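Local atomic coordinates of effector protein HopAB2 (Pseudomonas syringae pv. tomato, PDB entry 3TL8), a protein that is secreted into plant cells as a virulence effector that suppresses programmed cell death and immunity, yet triggers resistance in tomato when recognised by the host Pto protein. Residues L54-V65 and L99-L110. Sequence-based numbering, arbitrary orientation.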
loop_
_atom_site.group_PDB
_atom_site.type_symbol
_atom_site.label_atom_id
_atom_site.label_comp_id
_atom_site.label_asym_id
_atom_site.label_seq_id
_atom_site.Cartn_x
_atom_site.Cartn_y
_atom_site.Cartn_z
ATOM N N LEU B 54 -25.449 -1.998 16.335
ATOM C CA LEU B 54 -24.792 -1.455 15.145
ATOM C C LEU B 54 -23.916 -0.221 15.387
ATOM O O LEU B 54 -22.779 -0.177 14.920
ATOM C CB LEU B 54 -25.814 -1.198 14.032
ATOM C CG LEU B 54 -26.477 -2.470 13.498
ATOM C CD1 LEU B 54 -27.097 -2.223 12.140
ATOM C CD2 LEU B 54 -25.472 -3.610 13.417
ATOM N N GLU B 55 -24.434 0.777 16.098
ATOM C CA GLU B 55 -23.603 1.907 16.504
ATOM C C GLU B 55 -22.489 1.377 17.399
ATOM O O GLU B 55 -21.444 2.011 17.573
ATOM C CB GLU B 55 -24.427 2.973 17.229
ATOM C CG GLU B 55 -25.194 3.928 16.306
ATOM C CD GLU B 55 -24.312 5.018 15.704
ATOM O OE1 GLU B 55 -23.090 5.019 15.976
ATOM O OE2 GLU B 55 -24.844 5.876 14.964
ATOM N N HIS B 56 -22.740 0.202 17.966
ATOM C CA HIS B 56 -21.746 -0.560 18.705
ATOM C C HIS B 56 -20.707 -1.034 17.719
ATOM O O HIS B 56 -19.510 -0.891 17.932
ATOM C CB HIS B 56 -22.416 -1.802 19.281
ATOM C CG HIS B 56 -22.027 -2.118 20.687
ATOM N ND1 HIS B 56 -22.182 -1.222 21.722
ATOM C CD2 HIS B 56 -21.522 -3.247 21.237
ATOM C CE1 HIS B 56 -21.772 -1.779 22.847
ATOM N NE2 HIS B 56 -21.367 -3.008 22.581
ATOM N N LEU B 57 -21.210 -1.606 16.630
ATOM C CA LEU B 57 -20.413 -2.352 15.667
ATOM C C LEU B 57 -19.429 -1.486 14.884
ATOM O O LEU B 57 -18.298 -1.900 14.631
ATOM C CB LEU B 57 -21.329 -3.117 14.710
ATOM C CG LEU B 57 -20.622 -3.937 13.633
ATOM C CD1 LEU B 57 -19.328 -4.503 14.165
ATOM C CD2 LEU B 57 -21.517 -5.044 13.094
ATOM N N ARG B 58 -19.864 -0.291 14.502
ATOM C CA ARG B 58 -18.986 0.662 13.838
ATOM C C ARG B 58 -17.601 0.576 14.467
ATOM O O ARG B 58 -16.592 0.479 13.769
ATOM C CB ARG B 58 -19.532 2.079 14.020
ATOM C CG ARG B 58 -19.867 2.822 12.743
ATOM C CD ARG B 58 -20.477 4.169 13.085
ATOM N NE ARG B 58 -20.725 4.986 11.903
ATOM C CZ ARG B 58 -21.268 6.199 11.941
ATOM N NH1 ARG B 58 -21.621 6.728 13.105
ATOM N NH2 ARG B 58 -21.458 6.884 10.817
ATOM N N THR B 59 -17.572 0.581 15.797
ATOM C CA THR B 59 -16.328 0.662 16.555
ATOM C C THR B 59 -15.399 -0.534 16.349
ATOM O O THR B 59 -14.206 -0.362 16.118
ATOM C CB THR B 59 -16.605 0.839 18.060
ATOM O OG1 THR B 59 -17.616 1.836 18.247
ATOM C CG2 THR B 59 -15.334 1.258 18.794
ATOM N N ALA B 60 -15.942 -1.742 16.436
ATOM C CA ALA B 60 -15.117 -2.936 16.282
ATOM C C ALA B 60 -14.542 -3.003 14.870
ATOM O O ALA B 60 -13.403 -3.435 14.669
ATOM C CB ALA B 60 -15.915 -4.186 16.590
ATOM N N LEU B 61 -15.344 -2.574 13.901
ATOM C CA LEU B 61 -14.940 -2.566 12.503
ATOM C C LEU B 61 -13.940 -1.460 12.190
ATOM O O LEU B 61 -13.005 -1.662 11.422
ATOM C CB LEU B 61 -16.163 -2.422 11.601
ATOM C CG LEU B 61 -16.678 -3.736 11.037
ATOM C CD1 LEU B 61 -17.735 -3.468 9.985
ATOM C CD2 LEU B 61 -15.518 -4.513 10.452
ATOM N N GLU B 62 -14.153 -0.286 12.774
ATOM C CA GLU B 62 -13.256 0.832 12.552
ATOM C C GLU B 62 -11.894 0.521 13.158
ATOM O O GLU B 62 -10.862 0.669 12.508
ATOM C CB GLU B 62 -13.825 2.115 13.158
ATOM C CG GLU B 62 -12.962 3.338 12.890
ATOM C CD GLU B 62 -13.437 4.577 13.628
ATOM O OE1 GLU B 62 -14.367 4.462 14.461
ATOM O OE2 GLU B 62 -12.875 5.665 13.373
ATOM N N ARG B 63 -11.894 0.078 14.405
ATOM C CA ARG B 63 -10.649 -0.214 15.089
ATOM C C ARG B 63 -9.920 -1.404 14.486
ATOM O O ARG B 63 -8.702 -1.513 14.609
ATOM C CB ARG B 63 -10.903 -0.422 16.576
ATOM C CG ARG B 63 -11.375 0.844 17.253
ATOM C CD ARG B 63 -11.564 0.660 18.745
ATOM N NE ARG B 63 -11.775 1.946 19.401
ATOM C CZ ARG B 63 -12.115 2.089 20.677
ATOM N NH1 ARG B 63 -12.288 1.019 21.441
ATOM N NH2 ARG B 63 -12.284 3.302 21.185
ATOM N N HIS B 64 -10.655 -2.293 13.826
ATOM C CA HIS B 64 -10.027 -3.448 13.193
ATOM C C HIS B 64 -9.355 -3.060 11.882
ATOM O O HIS B 64 -8.214 -3.439 11.617
ATOM C CB HIS B 64 -11.037 -4.574 12.950
ATOM C CG HIS B 64 -10.430 -5.801 12.337
ATOM N ND1 HIS B 64 -9.521 -6.594 13.004
ATOM C CD2 HIS B 64 -10.588 -6.361 11.114
ATOM C CE1 HIS B 64 -9.150 -7.592 12.221
ATOM N NE2 HIS B 64 -9.783 -7.474 11.069
ATOM N N VAL B 65 -10.076 -2.297 11.069
ATOM C CA VAL B 65 -9.620 -1.931 9.737
ATOM C C VAL B 65 -8.477 -0.912 9.734
ATOM O O VAL B 65 -7.605 -0.959 8.869
ATOM C CB VAL B 65 -10.786 -1.419 8.877
ATOM C CG1 VAL B 65 -10.261 -0.737 7.653
ATOM C CG2 VAL B 65 -11.707 -2.570 8.488
ATOM N N LEU B 99 -15.176 -7.474 5.007
ATOM C CA LEU B 99 -15.121 -6.508 6.104
ATOM C C LEU B 99 -15.051 -5.033 5.653
ATOM O O LEU B 99 -15.710 -4.179 6.256
ATOM C CB LEU B 99 -13.971 -6.838 7.055
ATOM C CG LEU B 99 -14.243 -7.970 8.056
ATOM C CD1 LEU B 99 -12.979 -8.424 8.793
ATOM C CD2 LEU B 99 -15.310 -7.530 9.039
ATOM N N LEU B 100 -14.260 -4.726 4.615
ATOM C CA LEU B 100 -14.165 -3.346 4.148
ATOM C C LEU B 100 -15.482 -2.913 3.522
ATOM O O LEU B 100 -15.976 -1.822 3.786
ATOM C CB LEU B 100 -13.020 -3.156 3.157
ATOM C CG LEU B 100 -11.615 -3.380 3.703
ATOM C CD1 LEU B 100 -10.653 -3.642 2.574
ATOM C CD2 LEU B 100 -11.144 -2.221 4.549
ATOM N N ASN B 101 -16.046 -3.774 2.688
ATOM C CA ASN B 101 -17.340 -3.501 2.081
ATOM C C ASN B 101 -18.416 -3.243 3.128
ATOM O O ASN B 101 -19.227 -2.337 2.975
ATOM C CB ASN B 101 -17.766 -4.656 1.169
ATOM C CG ASN B 101 -16.916 -4.749 -0.093
ATOM O OD1 ASN B 101 -16.396 -3.743 -0.586
ATOM N ND2 ASN B 101 -16.775 -5.958 -0.623
ATOM N N LEU B 102 -18.413 -4.047 4.188
ATOM C CA LEU B 102 -19.382 -3.924 5.269
ATOM C C LEU B 102 -19.237 -2.624 6.040
ATOM O O LEU B 102 -20.220 -1.976 6.376
ATOM C CB LEU B 102 -19.243 -5.085 6.252
ATOM C CG LEU B 102 -20.279 -5.032 7.373
ATOM C CD1 LEU B 102 -21.682 -5.107 6.783
ATOM C CD2 LEU B 102 -20.044 -6.136 8.380
ATOM N N ASN B 103 -18.001 -2.252 6.329
ATOM C CA ASN B 103 -17.730 -1.035 7.069
ATOM C C ASN B 103 -18.309 0.176 6.344
ATOM O O ASN B 103 -18.827 1.104 6.963
ATOM C CB ASN B 103 -16.225 -0.901 7.261
ATOM C CG ASN B 103 -15.848 0.257 8.141
ATOM O OD1 ASN B 103 -16.215 0.311 9.322
ATOM N ND2 ASN B 103 -15.088 1.191 7.581
ATOM N N VAL B 104 -18.238 0.152 5.019
ATOM C CA VAL B 104 -18.799 1.225 4.204
ATOM C C VAL B 104 -20.320 1.236 4.273
ATOM O O VAL B 104 -20.940 2.297 4.323
ATOM C CB VAL B 104 -18.372 1.109 2.724
ATOM C CG1 VAL B 104 -19.227 2.006 1.864
ATOM C CG2 VAL B 104 -16.904 1.466 2.568
ATOM N N ALA B 105 -20.907 0.043 4.267
ATOM C CA ALA B 105 -22.358 -0.121 4.310
ATOM C C ALA B 105 -22.932 0.349 5.643
ATOM O O ALA B 105 -24.041 0.859 5.697
ATOM C CB ALA B 105 -22.741 -1.577 4.047
ATOM N N LEU B 106 -22.158 0.173 6.708
ATOM C CA LEU B 106 -22.524 0.665 8.021
ATOM C C LEU B 106 -22.621 2.181 8.052
ATOM O O LEU B 106 -23.656 2.734 8.420
ATOM C CB LEU B 106 -21.503 0.212 9.069
ATOM C CG LEU B 106 -21.557 -1.219 9.602
ATOM C CD1 LEU B 106 -20.502 -1.398 10.684
ATOM C CD2 LEU B 106 -22.935 -1.524 10.154
ATOM N N ASN B 107 -21.537 2.850 7.679
ATOM C CA ASN B 107 -21.474 4.308 7.741
ATOM C C ASN B 107 -22.521 4.987 6.878
ATOM O O ASN B 107 -22.951 6.099 7.174
ATOM C CB ASN B 107 -20.079 4.825 7.378
ATOM C CG ASN B 107 -19.079 4.647 8.505
ATOM O OD1 ASN B 107 -19.095 5.389 9.484
ATOM N ND2 ASN B 107 -18.201 3.665 8.367
ATOM N N ARG B 108 -22.928 4.325 5.805
ATOM C CA ARG B 108 -24.004 4.848 4.981
ATOM C C ARG B 108 -25.285 4.867 5.803
ATOM O O ARG B 108 -26.031 5.844 5.794
ATOM C CB ARG B 108 -24.190 4.007 3.717
ATOM C CG ARG B 108 -23.212 4.342 2.586
ATOM C CD ARG B 108 -23.600 3.644 1.286
ATOM N NE ARG B 108 -25.015 3.840 0.966
ATOM C CZ ARG B 108 -25.983 2.980 1.274
ATOM N NH1 ARG B 108 -25.697 1.846 1.905
ATOM N NH2 ARG B 108 -27.241 3.247 0.947
ATOM N N MET B 109 -25.521 3.787 6.536
ATOM C CA MET B 109 -26.748 3.643 7.303
ATOM C C MET B 109 -26.802 4.544 8.542
ATOM O O MET B 109 -27.887 4.889 9.006
ATOM C CB MET B 109 -26.959 2.182 7.702
ATOM C CG MET B 109 -28.365 1.881 8.173
ATOM S SD MET B 109 -28.632 0.122 8.431
ATOM C CE MET B 109 -27.363 -0.221 9.642
ATOM N N LEU B 110 -25.642 4.932 9.069
ATOM C CA LEU B 110 -25.591 5.734 10.292
ATOM C C LEU B 110 -24.898 7.085 10.103
ATOM O O LEU B 110 -24.217 7.566 11.007
ATOM C CB LEU B 110 -24.886 4.955 11.403
ATOM C CG LEU B 110 -25.247 3.477 11.562
ATOM C CD1 LEU B 110 -24.241 2.765 12.454
ATOM C CD2 LEU B 110 -26.657 3.323 12.100
#
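In the all-helical BAK1-binding domain of this effector, helix 54-65 and the 99-109 part of helix 98-109 pack roughly antiparallel, the axes of these segments 10.2 Å apart at closest approach and their N-to-C directions 140° apart. The centre is a knob-into-hole contact: Leu61 drops its side chain among Leu99, Leu102, Asn103 and Leu106. Its two methyls divide the work, CD2 meeting Leu99 CD2 at 3.3 Å while CD1 lies 3.5 Å from Leu106 CD1, the two side chains of this second pair crossing at about a right angle. At one end of the seam, Val65 CG1 rests 3.6 Å from Leu100 CD2. Toward the other, Arg58 reaches across with a chain extended from CG to NE (chi2 176°, chi3 175°). Its NE and NH2 both donate weak, bent hydrogen bonds to Asn107 OD1, at 2.9 Å from NE and 3.1 Å from NH2, while Leu110 CB lies over the centre of one guanidinium face. The same amide is held from its nitrogen, since Asn107 ND2 donates to Asn103 O one turn earlier (3.0 Å), which helps fix OD1 toward the arginine. Glu55 OE1 adds a long salt bridge to Arg58 NH1. Around this pair, Leu54 and Leu106 also touch helix 29-49, through Val48 and Leu44, whereas Leu57 on Ile75 and Leu99 and Leu102 on Leu79 join the seam to helix 73-81.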